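Cellulase (Soil metagenome, PDB 5I2U) probably hydrolyses the beta-1,4-glucan chains of cellulose, as a salt-tolerant cellulase of glycosyl hydrolase family 5 built on a TIM barrel. Local coordinates at residues Y158-E163 and N190-G195; V125-H130 and T141-M146; N216-M221 and P245-E250; K134-A139 and K173-E178. One frame throughout, in Å; residues are numbered along the deposited sequence.

Contact 1 (Y158-E163 and N190-G195); sequences YEIWNE and NIILVG. With MG (magnesium ion), chain H.
Y158 and I192 are bridge partners on adjacent parallel strands of the TIM barrel, and they illustrate how the two strands of one beta-alpha-beta unit (strand 156-159, helix 169-186, strand 192-194) are laid side by side. Both side chains lie on the outer surface of the barrel wall, where Y158 also packs on I183 of the intervening helix. With CG beside its own backbone N and anti to the carbonyl carbon (chi1 -50°), the tyrosine ring lies beside N190 and I192. Its CD2 comes 4.1 Å from CG1 of I192, and its CE2 lies 3.9 Å from CB of N190, the ring and amide planes being turned 42° apart. The phenol OH reaches further, to a hydrogen bond with D187. That aspartate joins G151, D189 and N190 around a magnesium ion, which N190 OD1 binds at 2.1 Å. Replacing Y158 with an alanine would probably open a gap beside I192 and leave D187 without its phenol partner. One residue along, the sides exchange: E159 and L193 face the barrel interior, with E159 CG 4.0 Å from L193 CB and the extended carboxylate going on to R89 and S249. On the outside again, the CG2 methyls of I160 and I192 meet at 3.6 Å. Three backbone bonds tie the strands together, Y158 N to I191 O, L193 N to Y158 O and I160 N to L193 O. Beyond them a water takes over, accepting the N-H of W161 N at 2.9 Å and, weakly, that of G195 N.

Contact 2 (V125-H130 and T141-M146); sequences VIIDFH and TFFAGM
The ring of F143 has the neighbouring F142 on one face, with CD2 of F142 over its centre, while its edge is turned to the strand: the backbone O of I127 lies in the ring plane, 3.7 Å from CE1 of F143. F142 in turn carries CG of M146 against one face, near the rim, and presents its own edge to I127, whose CG2 sits 3.7 Å from CZ of F142. The third ring, F129, receives CD2 of F142 at its edge, 3.7 Å from F129 CD1. Its plane makes 36° with that of F142 and 47° with that of F143, so these rings meet obliquely and form a cluster without a regular stack. F129 has CG anti to the backbone N (chi1 -167°), which carries its ring on beside F142, while its CB lies 3.5 Å from CE2 of F143. At the other end M146, folded at its second and third torsions, brings SD to 4.1 Å from CD1 of I127. No hydrogen bond crosses the contact; shape and burial hold it. The alternate strand residues point inward instead, where H130 ND1 donates to D128 OD2 at 2.6 Å, almost in the imidazole plane, and D128 also pairs with R89. Outside, Y100 meets F142 edge-to-face and I111 of helix 104-120 touches both F142 and M146. Strand and helix run nearly antiparallel, 10.6 Å between their axes. This is the strand-to-helix half of a beta-alpha-beta unit, with every second strand residue feeding the apolar layer between wall and helices that is typical of TIM barrels.

Contact 3 (N216-M221 and P245-E250); sequences NIMYTM and PVFVSE. With PO4 (phosphate ion), chain J.
M218 leaves its strand with CG beside the backbone N (chi1 -48°), runs straight at the next bond and folds only at the last (chi3 82°), which lays the thioether across the neighbouring strand. Its CE rests 3.8 Å from CB of P245, and its SD comes 4.0 Å from CD2 of F247, a Met-aromatic contact made at the ring edge. M221 takes the other course: CG stands anti to the backbone N and the chain bends twice, so that it runs alongside V248 and sets CE 3.8 Å from CG2 of that valine. On the face shared with V246, the Y219 ring has the backbone O of P245 at its edge, in its plane, while its CD2 approaches CD of the proline. T220 turns inward, and its CG2 presses to 3.3 Å from OG of S249, a hydroxyl hydrogen-bonded to E159 and H222. The backbones form a parallel ladder. Y219 N reaches P245 O and F247 N reaches Y219 O, both at 2.9 Å; M221 N meets F247 O at 3.3 Å, more bent (147° at the hydrogen) and from above the carbonyl plane. V246 N points the other way and donates almost straight to O4 of a phosphate, probably from the crystallisation liquor, at 3.0 Å. The pair belongs to the unit strand 217-224, helix 230-241, strand 246-252: L232, T236 and I240 of that helix pack on M221 and V246 outside, L193 of strand 192-194 touches M218, T220 and F247, and V41 of the small hairpin meets M218 and P245.

Contact 4 (K134-A139 and K173-E178); sequences KYTEEA and KTYSEE
Y175 lies against the first turn of helix 136-150, packing two successive outer helices of the TIM barrel together close to where helix 136-150 starts. The tight part is its ring. With CG anti to the backbone N (chi1 169°), the phenol reaches from helix 169-186 toward the barrel wall and slides past K134 and T136, which point the opposite way. CG of K134 lies 3.5 Å from CD2 of the ring, and OG1 of T136 is 3.6 Å from the same carbon. Y135, at the N-cap position, brings its backbone N to the ring edge, 3.9 Å from CE2 of Y175. The looser side is polar and partly exposed. There CG2 of T136 merely brushes OE1 of E178 at 3.8 Å, and the charges look to partners beyond the contact: E178 pairs with K140, and K134 with E171. No hydrogen bond joins the two segments. A leucine in place of Y175 would have no hydroxyl, and this would probably leave the backbone O of I160 without its phenol donor and the helices less closely filled beside A139. That hydroxyl does double duty, since Y175 OH, while bonded to I160 O, also touches CB of A139 at 3.3 Å.

Overall arrangement
Contacts 1 and 3 pair neighbouring strands of one barrel wall, and contact 2 sets another of its strands against an outer helix. Contacts 1 and 2 join where E159 N meets I127 O at 2.9 Å, and contacts 1 and 3 where V194 N meets M218 O at 2.7 Å. Contact 4 lies outside, tied to contact 1 by I160 O and Y175 OH, 2.6 Å apart, and to contact 2 through F129. E163, in the loop that follows strand 156-159, and E250, in strand 246-252, are placed as are the two catalytic glutamates of family 5, and both bond a glycerol there, E163 weakly. The magnesium ion, 24.7 Å from E250 CD, lies far from this probable active site.

Contact 1 (Y158-E163 and N190-G195)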
# COMPACT_ATOMS: atom_id res chain seq x y z
N TYR A 158 -0.64 8.17 3.54
CA TYR A 158 -2.08 7.88 3.64
C TYR A 158 -2.57 7.24 2.35
O TYR A 158 -2.19 7.68 1.25
CB TYR A 158 -2.87 9.17 3.86
CG TYR A 158 -2.34 10.03 4.99
CD1 TYR A 158 -2.54 9.66 6.33
CD2 TYR A 158 -1.64 11.20 4.73
CE1 TYR A 158 -2.04 10.45 7.37
CE2 TYR A 158 -1.15 12.00 5.75
CZ TYR A 158 -1.35 11.62 7.07
OH TYR A 158 -0.85 12.42 8.08
N GLU A 159 -3.40 6.21 2.47
CA GLU A 159 -4.04 5.61 1.31
C GLU A 159 -5.54 5.61 1.55
O GLU A 159 -6.06 4.83 2.33
CB GLU A 159 -3.52 4.21 1.06
CG GLU A 159 -4.05 3.61 -0.23
CD GLU A 159 -3.56 2.21 -0.48
OE1 GLU A 159 -2.73 1.73 0.31
OE2 GLU A 159 -4.02 1.60 -1.47
N ILE A 160 -6.22 6.50 0.86
CA ILE A 160 -7.55 6.95 1.28
C ILE A 160 -8.71 6.03 0.90
O ILE A 160 -9.79 6.14 1.49
CB ILE A 160 -7.82 8.42 0.86
CG1 ILE A 160 -7.85 8.60 -0.66
CG2 ILE A 160 -6.76 9.32 1.46
CD1 ILE A 160 -8.41 9.94 -1.08
N TRP A 161 -8.50 5.13 -0.05
CA TRP A 161 -9.55 4.21 -0.47
C TRP A 161 -8.91 3.05 -1.22
O TRP A 161 -8.60 3.18 -2.42
CB TRP A 161 -10.58 4.94 -1.34
CG TRP A 161 -11.81 4.16 -1.67
CD1 TRP A 161 -12.04 2.83 -1.46
CD2 TRP A 161 -12.97 4.66 -2.32
NE1 TRP A 161 -13.27 2.48 -1.93
CE2 TRP A 161 -13.87 3.58 -2.46
CE3 TRP A 161 -13.34 5.93 -2.80
CZ2 TRP A 161 -15.14 3.73 -3.05
CZ3 TRP A 161 -14.59 6.07 -3.40
CH2 TRP A 161 -15.48 4.98 -3.52
N ASN A 162 -8.73 1.94 -0.51
CA ASN A 162 -7.99 0.78 -1.04
C ASN A 162 -8.32 0.44 -2.49
O ASN A 162 -7.49 0.61 -3.38
CB ASN A 162 -8.23 -0.44 -0.16
CG ASN A 162 -7.73 -1.73 -0.79
OD1 ASN A 162 -6.64 -1.78 -1.34
ND2 ASN A 162 -8.54 -2.76 -0.74
N GLU A 163 -9.54 -0.03 -2.71
CA GLU A 163 -9.93 -0.55 -4.00
C GLU A 163 -11.39 -0.22 -4.24
O GLU A 163 -12.28 -1.01 -3.91
CB GLU A 163 -9.71 -2.07 -4.06
CG GLU A 163 -8.31 -2.49 -4.46
CD GLU A 163 -8.15 -3.99 -4.63
OE1 GLU A 163 -9.06 -4.77 -4.31
OE2 GLU A 163 -7.08 -4.41 -5.08
N ASN A 190 2.64 15.40 3.60
CA ASN A 190 2.82 13.95 3.49
C ASN A 190 2.06 13.36 2.30
O ASN A 190 1.06 13.93 1.85
CB ASN A 190 2.41 13.20 4.77
CG ASN A 190 3.37 13.43 5.92
OD1 ASN A 190 3.77 14.56 6.16
ND2 ASN A 190 3.75 12.37 6.61
N ILE A 191 2.55 12.22 1.82
CA ILE A 191 2.01 11.63 0.59
C ILE A 191 0.61 11.08 0.85
O ILE A 191 0.37 10.50 1.91
CB ILE A 191 2.89 10.48 0.01
CG1 ILE A 191 4.38 10.86 -0.09
CG2 ILE A 191 2.35 10.04 -1.36
CD1 ILE A 191 4.70 12.05 -0.97
N ILE A 192 -0.28 11.28 -0.12
CA ILE A 192 -1.62 10.71 -0.12
C ILE A 192 -1.76 9.88 -1.38
O ILE A 192 -1.58 10.41 -2.48
CB ILE A 192 -2.73 11.78 -0.13
CG1 ILE A 192 -2.62 12.70 1.09
CG2 ILE A 192 -4.09 11.08 -0.14
CD1 ILE A 192 -3.48 13.96 1.02
N LEU A 193 -2.10 8.60 -1.21
CA LEU A 193 -2.28 7.72 -2.34
C LEU A 193 -3.76 7.61 -2.65
O LEU A 193 -4.57 7.40 -1.75
CB LEU A 193 -1.70 6.35 -2.02
CG LEU A 193 -0.25 6.29 -1.54
CD1 LEU A 193 0.14 4.83 -1.42
CD2 LEU A 193 0.73 7.02 -2.46
N VAL A 194 -4.11 7.73 -3.93
CA VAL A 194 -5.51 7.83 -4.37
C VAL A 194 -5.90 6.64 -5.23
O VAL A 194 -5.31 6.41 -6.28
CB VAL A 194 -5.74 9.13 -5.17
CG1 VAL A 194 -7.16 9.20 -5.74
CG2 VAL A 194 -5.47 10.33 -4.28
N GLY A 195 -6.92 5.92 -4.80
CA GLY A 195 -7.44 4.78 -5.51
C GLY A 195 -8.32 5.20 -6.66
O GLY A 195 -8.74 6.35 -6.74
MG MG H . 3.43 16.33 7.23
O HOH W 1 -6.73 5.40 -2.29
O HOH W 2 3.16 17.99 8.94
O HOH W 3 5.43 16.60 7.62

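Contact 2 (V125-H130 and T141-M146)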
# COMPACT_ATOMS: atom_id res chain seq x y z
N VAL A 125 5.40 3.96 6.27
CA VAL A 125 4.22 3.19 6.59
C VAL A 125 3.00 3.78 5.90
O VAL A 125 2.77 5.00 5.94
CB VAL A 125 4.02 3.08 8.12
CG1 VAL A 125 3.91 4.46 8.78
CG2 VAL A 125 2.80 2.23 8.43
N ILE A 126 2.24 2.91 5.24
CA ILE A 126 1.03 3.31 4.57
C ILE A 126 -0.11 3.02 5.51
O ILE A 126 -0.24 1.90 5.99
CB ILE A 126 0.81 2.56 3.22
CG1 ILE A 126 1.92 2.94 2.22
CG2 ILE A 126 -0.56 2.90 2.61
CD1 ILE A 126 2.00 2.00 1.02
N ILE A 127 -0.93 4.03 5.78
CA ILE A 127 -2.15 3.87 6.55
C ILE A 127 -3.27 3.73 5.55
O ILE A 127 -3.67 4.72 4.93
CB ILE A 127 -2.40 5.05 7.53
CG1 ILE A 127 -1.25 5.15 8.54
CG2 ILE A 127 -3.70 4.84 8.29
CD1 ILE A 127 -1.28 6.42 9.37
N ASP A 128 -3.77 2.50 5.40
CA ASP A 128 -4.68 2.13 4.32
C ASP A 128 -6.11 1.90 4.84
O ASP A 128 -6.37 1.01 5.65
CB ASP A 128 -4.09 0.93 3.54
CG ASP A 128 -5.15 0.12 2.76
OD1 ASP A 128 -6.12 0.69 2.22
OD2 ASP A 128 -4.96 -1.12 2.68
N PHE A 129 -7.02 2.75 4.35
CA PHE A 129 -8.43 2.70 4.62
C PHE A 129 -8.95 1.67 3.66
O PHE A 129 -9.27 1.97 2.51
CB PHE A 129 -9.00 4.10 4.33
CG PHE A 129 -10.38 4.32 4.83
CD1 PHE A 129 -10.61 4.64 6.17
CD2 PHE A 129 -11.46 4.24 3.95
CE1 PHE A 129 -11.89 4.87 6.63
CE2 PHE A 129 -12.75 4.47 4.40
CZ PHE A 129 -12.97 4.78 5.74
N HIS A 130 -8.99 0.43 4.14
CA HIS A 130 -9.10 -0.74 3.30
C HIS A 130 -10.57 -1.05 2.98
O HIS A 130 -11.17 -1.99 3.51
CB HIS A 130 -8.37 -1.92 3.94
CG HIS A 130 -7.97 -2.99 2.97
ND1 HIS A 130 -6.79 -2.96 2.27
CD2 HIS A 130 -8.59 -4.13 2.62
CE1 HIS A 130 -6.70 -4.04 1.51
NE2 HIS A 130 -7.78 -4.76 1.71
N THR A 141 -13.19 11.51 9.11
CA THR A 141 -12.97 11.52 10.56
C THR A 141 -11.75 10.72 10.94
O THR A 141 -11.01 11.12 11.82
CB THR A 141 -14.16 10.91 11.29
OG1 THR A 141 -15.37 11.35 10.66
CG2 THR A 141 -14.19 11.25 12.77
N PHE A 142 -11.56 9.58 10.27
CA PHE A 142 -10.41 8.71 10.51
C PHE A 142 -9.12 9.43 10.11
O PHE A 142 -8.17 9.51 10.90
CB PHE A 142 -10.53 7.39 9.74
CG PHE A 142 -9.29 6.55 9.80
CD1 PHE A 142 -8.87 6.00 11.01
CD2 PHE A 142 -8.49 6.36 8.67
CE1 PHE A 142 -7.71 5.25 11.09
CE2 PHE A 142 -7.33 5.60 8.75
CZ PHE A 142 -6.95 5.04 9.96
N PHE A 143 -9.08 9.95 8.89
CA PHE A 143 -7.84 10.56 8.41
C PHE A 143 -7.49 11.88 9.11
O PHE A 143 -6.31 12.18 9.27
CB PHE A 143 -7.82 10.66 6.87
CG PHE A 143 -7.46 9.36 6.20
CD1 PHE A 143 -6.21 8.81 6.38
CD2 PHE A 143 -8.38 8.68 5.40
CE1 PHE A 143 -5.86 7.60 5.79
CE2 PHE A 143 -8.04 7.47 4.81
CZ PHE A 143 -6.78 6.94 5.00
N ALA A 144 -8.50 12.64 9.53
CA ALA A 144 -8.29 13.82 10.38
C ALA A 144 -7.57 13.44 11.68
O ALA A 144 -6.60 14.10 12.07
CB ALA A 144 -9.62 14.51 10.70
N GLY A 145 -8.01 12.36 12.31
CA GLY A 145 -7.38 11.87 13.53
C GLY A 145 -5.98 11.34 13.29
O GLY A 145 -5.09 11.58 14.08
N MET A 146 -5.79 10.61 12.19
CA MET A 146 -4.47 10.12 11.80
C MET A 146 -3.55 11.28 11.42
O MET A 146 -2.38 11.29 11.78
CB MET A 146 -4.57 9.11 10.65
CG MET A 146 -5.17 7.76 11.00
SD MET A 146 -4.24 6.75 12.17
CE MET A 146 -5.17 7.06 13.67

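Contact 3 (N216-M221 and P245-E250)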
# COMPACT_ATOMS: atom_id res chain seq x y z
N ASN A 216 1.90 16.48 -3.76
CA ASN A 216 2.29 15.26 -3.06
C ASN A 216 1.18 14.21 -2.95
O ASN A 216 0.94 13.64 -1.89
CB ASN A 216 2.87 15.59 -1.67
CG ASN A 216 4.25 16.20 -1.76
OD1 ASN A 216 4.83 16.32 -2.84
ND2 ASN A 216 4.77 16.61 -0.62
N ILE A 217 0.50 13.99 -4.07
CA ILE A 217 -0.38 12.85 -4.20
C ILE A 217 0.11 11.94 -5.32
O ILE A 217 0.80 12.40 -6.25
CB ILE A 217 -1.86 13.23 -4.38
CG1 ILE A 217 -2.17 13.73 -5.80
CG2 ILE A 217 -2.27 14.27 -3.34
CD1 ILE A 217 -3.64 13.57 -6.15
N MET A 218 -0.22 10.65 -5.20
CA MET A 218 -0.04 9.68 -6.28
C MET A 218 -1.28 8.83 -6.39
O MET A 218 -2.10 8.77 -5.47
CB MET A 218 1.17 8.80 -6.02
CG MET A 218 2.42 9.58 -5.63
SD MET A 218 3.86 8.52 -5.44
CE MET A 218 4.39 8.34 -7.15
N TYR A 219 -1.41 8.18 -7.54
CA TYR A 219 -2.54 7.32 -7.82
C TYR A 219 -2.11 5.86 -7.72
O TYR A 219 -1.01 5.50 -8.14
CB TYR A 219 -3.10 7.66 -9.20
CG TYR A 219 -3.61 9.08 -9.26
CD1 TYR A 219 -4.91 9.39 -8.88
CD2 TYR A 219 -2.77 10.13 -9.64
CE1 TYR A 219 -5.38 10.69 -8.93
CE2 TYR A 219 -3.22 11.44 -9.71
CZ TYR A 219 -4.53 11.72 -9.35
OH TYR A 219 -4.98 13.02 -9.38
N THR A 220 -2.96 5.02 -7.13
CA THR A 220 -2.58 3.64 -6.92
C THR A 220 -2.91 2.79 -8.12
O THR A 220 -3.80 3.12 -8.92
CB THR A 220 -3.15 3.05 -5.62
OG1 THR A 220 -4.57 3.08 -5.64
CG2 THR A 220 -2.63 3.83 -4.41
N MET A 221 -2.16 1.70 -8.25
CA MET A 221 -2.46 0.65 -9.20
C MET A 221 -2.23 -0.67 -8.49
O MET A 221 -1.23 -0.81 -7.81
CB MET A 221 -1.57 0.77 -10.45
CG MET A 221 -1.97 -0.14 -11.60
SD MET A 221 -1.22 -1.78 -11.56
CE MET A 221 0.46 -1.39 -12.06
N PRO A 245 1.25 10.41 -11.51
CA PRO A 245 2.13 9.62 -10.67
C PRO A 245 1.46 8.32 -10.21
O PRO A 245 0.28 8.35 -9.84
CB PRO A 245 2.42 10.54 -9.47
CG PRO A 245 1.83 11.87 -9.81
CD PRO A 245 0.75 11.59 -10.79
N VAL A 246 2.21 7.22 -10.22
CA VAL A 246 1.70 5.88 -9.94
C VAL A 246 2.50 5.17 -8.84
O VAL A 246 3.72 5.02 -8.95
CB VAL A 246 1.75 5.01 -11.21
CG1 VAL A 246 1.29 3.57 -10.91
CG2 VAL A 246 0.89 5.64 -12.30
N PHE A 247 1.80 4.72 -7.80
CA PHE A 247 2.39 3.97 -6.69
C PHE A 247 1.59 2.68 -6.60
O PHE A 247 0.37 2.72 -6.40
CB PHE A 247 2.26 4.79 -5.41
CG PHE A 247 3.02 4.24 -4.22
CD1 PHE A 247 2.64 3.05 -3.61
CD2 PHE A 247 4.08 4.96 -3.67
CE1 PHE A 247 3.34 2.56 -2.52
CE2 PHE A 247 4.77 4.47 -2.58
CZ PHE A 247 4.39 3.28 -1.99
N VAL A 248 2.26 1.54 -6.72
CA VAL A 248 1.61 0.22 -6.55
C VAL A 248 1.50 -0.11 -5.04
O VAL A 248 2.44 -0.62 -4.43
CB VAL A 248 2.39 -0.87 -7.33
CG1 VAL A 248 1.86 -2.26 -7.02
CG2 VAL A 248 2.31 -0.58 -8.83
N SER A 249 0.35 0.22 -4.44
CA SER A 249 0.16 0.04 -3.00
C SER A 249 -0.24 -1.39 -2.63
O SER A 249 -0.23 -1.77 -1.45
CB SER A 249 -0.86 1.05 -2.45
OG SER A 249 -2.12 0.87 -3.05
N GLU A 250 -0.59 -2.19 -3.64
CA GLU A 250 -0.87 -3.60 -3.41
C GLU A 250 -0.64 -4.38 -4.68
O GLU A 250 -1.11 -3.98 -5.75
CB GLU A 250 -2.31 -3.77 -2.99
CG GLU A 250 -2.64 -5.13 -2.42
CD GLU A 250 -4.11 -5.27 -2.18
OE1 GLU A 250 -4.64 -4.57 -1.29
OE2 GLU A 250 -4.73 -6.07 -2.91
P PO4 J . 6.23 6.87 -11.43
O1 PO4 J . 6.34 5.60 -10.63
O2 PO4 J . 5.98 6.55 -12.88
O3 PO4 J . 7.53 7.63 -11.28
O4 PO4 J . 5.06 7.66 -10.90

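Contact 4 (K134-A139 and K173-E178)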
# COMPACT_ATOMS: atom_id res chain seq x y z
N LYS A 134 -17.87 3.04 -0.69
CA LYS A 134 -17.58 4.45 -0.41
C LYS A 134 -18.06 4.86 0.99
O LYS A 134 -19.26 4.79 1.28
CB LYS A 134 -18.27 5.33 -1.47
CG LYS A 134 -17.73 6.75 -1.50
CD LYS A 134 -18.43 7.60 -2.54
CE LYS A 134 -19.73 8.15 -2.00
NZ LYS A 134 -20.58 8.54 -3.14
N TYR A 135 -17.13 5.28 1.84
CA TYR A 135 -17.40 5.63 3.25
C TYR A 135 -16.81 7.01 3.56
O TYR A 135 -15.87 7.16 4.37
CB TYR A 135 -16.80 4.58 4.17
CG TYR A 135 -17.34 3.20 3.96
CD1 TYR A 135 -18.68 2.89 4.30
CD2 TYR A 135 -16.54 2.18 3.45
CE1 TYR A 135 -19.19 1.61 4.12
CE2 TYR A 135 -17.05 0.89 3.28
CZ TYR A 135 -18.37 0.61 3.61
OH TYR A 135 -18.86 -0.67 3.44
N THR A 136 -17.39 8.03 2.91
CA THR A 136 -16.83 9.38 2.87
C THR A 136 -16.64 10.02 4.25
O THR A 136 -15.57 10.54 4.55
CB THR A 136 -17.69 10.32 1.99
OG1 THR A 136 -18.05 9.65 0.77
CG2 THR A 136 -16.94 11.59 1.64
N GLU A 137 -17.66 9.97 5.09
CA GLU A 137 -17.61 10.64 6.39
C GLU A 137 -16.70 9.91 7.38
O GLU A 137 -16.02 10.55 8.19
CB GLU A 137 -19.05 10.80 6.95
CG GLU A 137 -19.30 11.81 8.08
CD GLU A 137 -18.56 13.12 7.87
OE1 GLU A 137 -19.11 13.93 7.10
OE2 GLU A 137 -17.45 13.34 8.42
N GLU A 138 -16.64 8.58 7.27
CA GLU A 138 -15.77 7.77 8.13
C GLU A 138 -14.30 8.04 7.77
O GLU A 138 -13.44 8.14 8.66
CB GLU A 138 -16.03 6.25 7.99
CG GLU A 138 -17.39 5.73 7.49
CD GLU A 138 -18.63 5.98 8.33
OE1 GLU A 138 -18.55 6.54 9.44
OE2 GLU A 138 -19.71 5.56 7.83
N ALA A 139 -14.04 8.12 6.45
CA ALA A 139 -12.70 8.42 5.94
C ALA A 139 -12.20 9.78 6.44
O ALA A 139 -11.07 9.88 6.93
CB ALA A 139 -12.67 8.36 4.42
N LYS A 173 -13.24 10.62 -7.47
CA LYS A 173 -12.51 11.90 -7.45
C LYS A 173 -13.10 12.88 -6.43
O LYS A 173 -12.35 13.60 -5.79
CB LYS A 173 -12.53 12.55 -8.84
CG LYS A 173 -11.62 13.76 -9.03
CD LYS A 173 -11.97 14.50 -10.31
CE LYS A 173 -11.03 15.65 -10.60
NZ LYS A 173 -11.71 16.74 -11.35
N THR A 174 -14.42 12.92 -6.32
CA THR A 174 -15.10 13.80 -5.36
C THR A 174 -14.77 13.39 -3.94
O THR A 174 -14.35 14.22 -3.14
CB THR A 174 -16.63 13.77 -5.56
OG1 THR A 174 -16.94 14.02 -6.95
CG2 THR A 174 -17.32 14.83 -4.68
N TYR A 175 -14.94 12.11 -3.64
CA TYR A 175 -14.52 11.52 -2.37
C TYR A 175 -13.09 11.90 -2.04
O TYR A 175 -12.77 12.30 -0.91
CB TYR A 175 -14.66 9.99 -2.46
CG TYR A 175 -14.04 9.15 -1.35
CD1 TYR A 175 -12.65 8.96 -1.27
CD2 TYR A 175 -14.84 8.49 -0.43
CE1 TYR A 175 -12.08 8.16 -0.28
CE2 TYR A 175 -14.28 7.69 0.57
CZ TYR A 175 -12.90 7.52 0.64
OH TYR A 175 -12.33 6.73 1.62
N SER A 176 -12.23 11.77 -3.05
CA SER A 176 -10.80 12.01 -2.89
C SER A 176 -10.47 13.48 -2.64
O SER A 176 -9.69 13.78 -1.74
CB SER A 176 -10.04 11.48 -4.11
OG SER A 176 -10.16 10.08 -4.14
N GLU A 177 -11.04 14.37 -3.45
CA GLU A 177 -10.93 15.83 -3.23
C GLU A 177 -11.34 16.20 -1.80
O GLU A 177 -10.61 16.90 -1.10
CB GLU A 177 -11.80 16.62 -4.23
CG GLU A 177 -11.22 16.68 -5.65
CD GLU A 177 -12.23 17.07 -6.73
OE1 GLU A 177 -13.47 17.01 -6.51
OE2 GLU A 177 -11.78 17.42 -7.84
N GLU A 178 -12.47 15.67 -1.36
CA GLU A 178 -13.00 15.98 -0.03
C GLU A 178 -12.15 15.44 1.13
O GLU A 178 -11.95 16.14 2.11
CB GLU A 178 -14.44 15.50 0.09
CG GLU A 178 -15.41 16.38 -0.70
CD GLU A 178 -16.86 15.93 -0.59
OE1 GLU A 178 -17.20 15.19 0.35
OE2 GLU A 178 -17.66 16.35 -1.45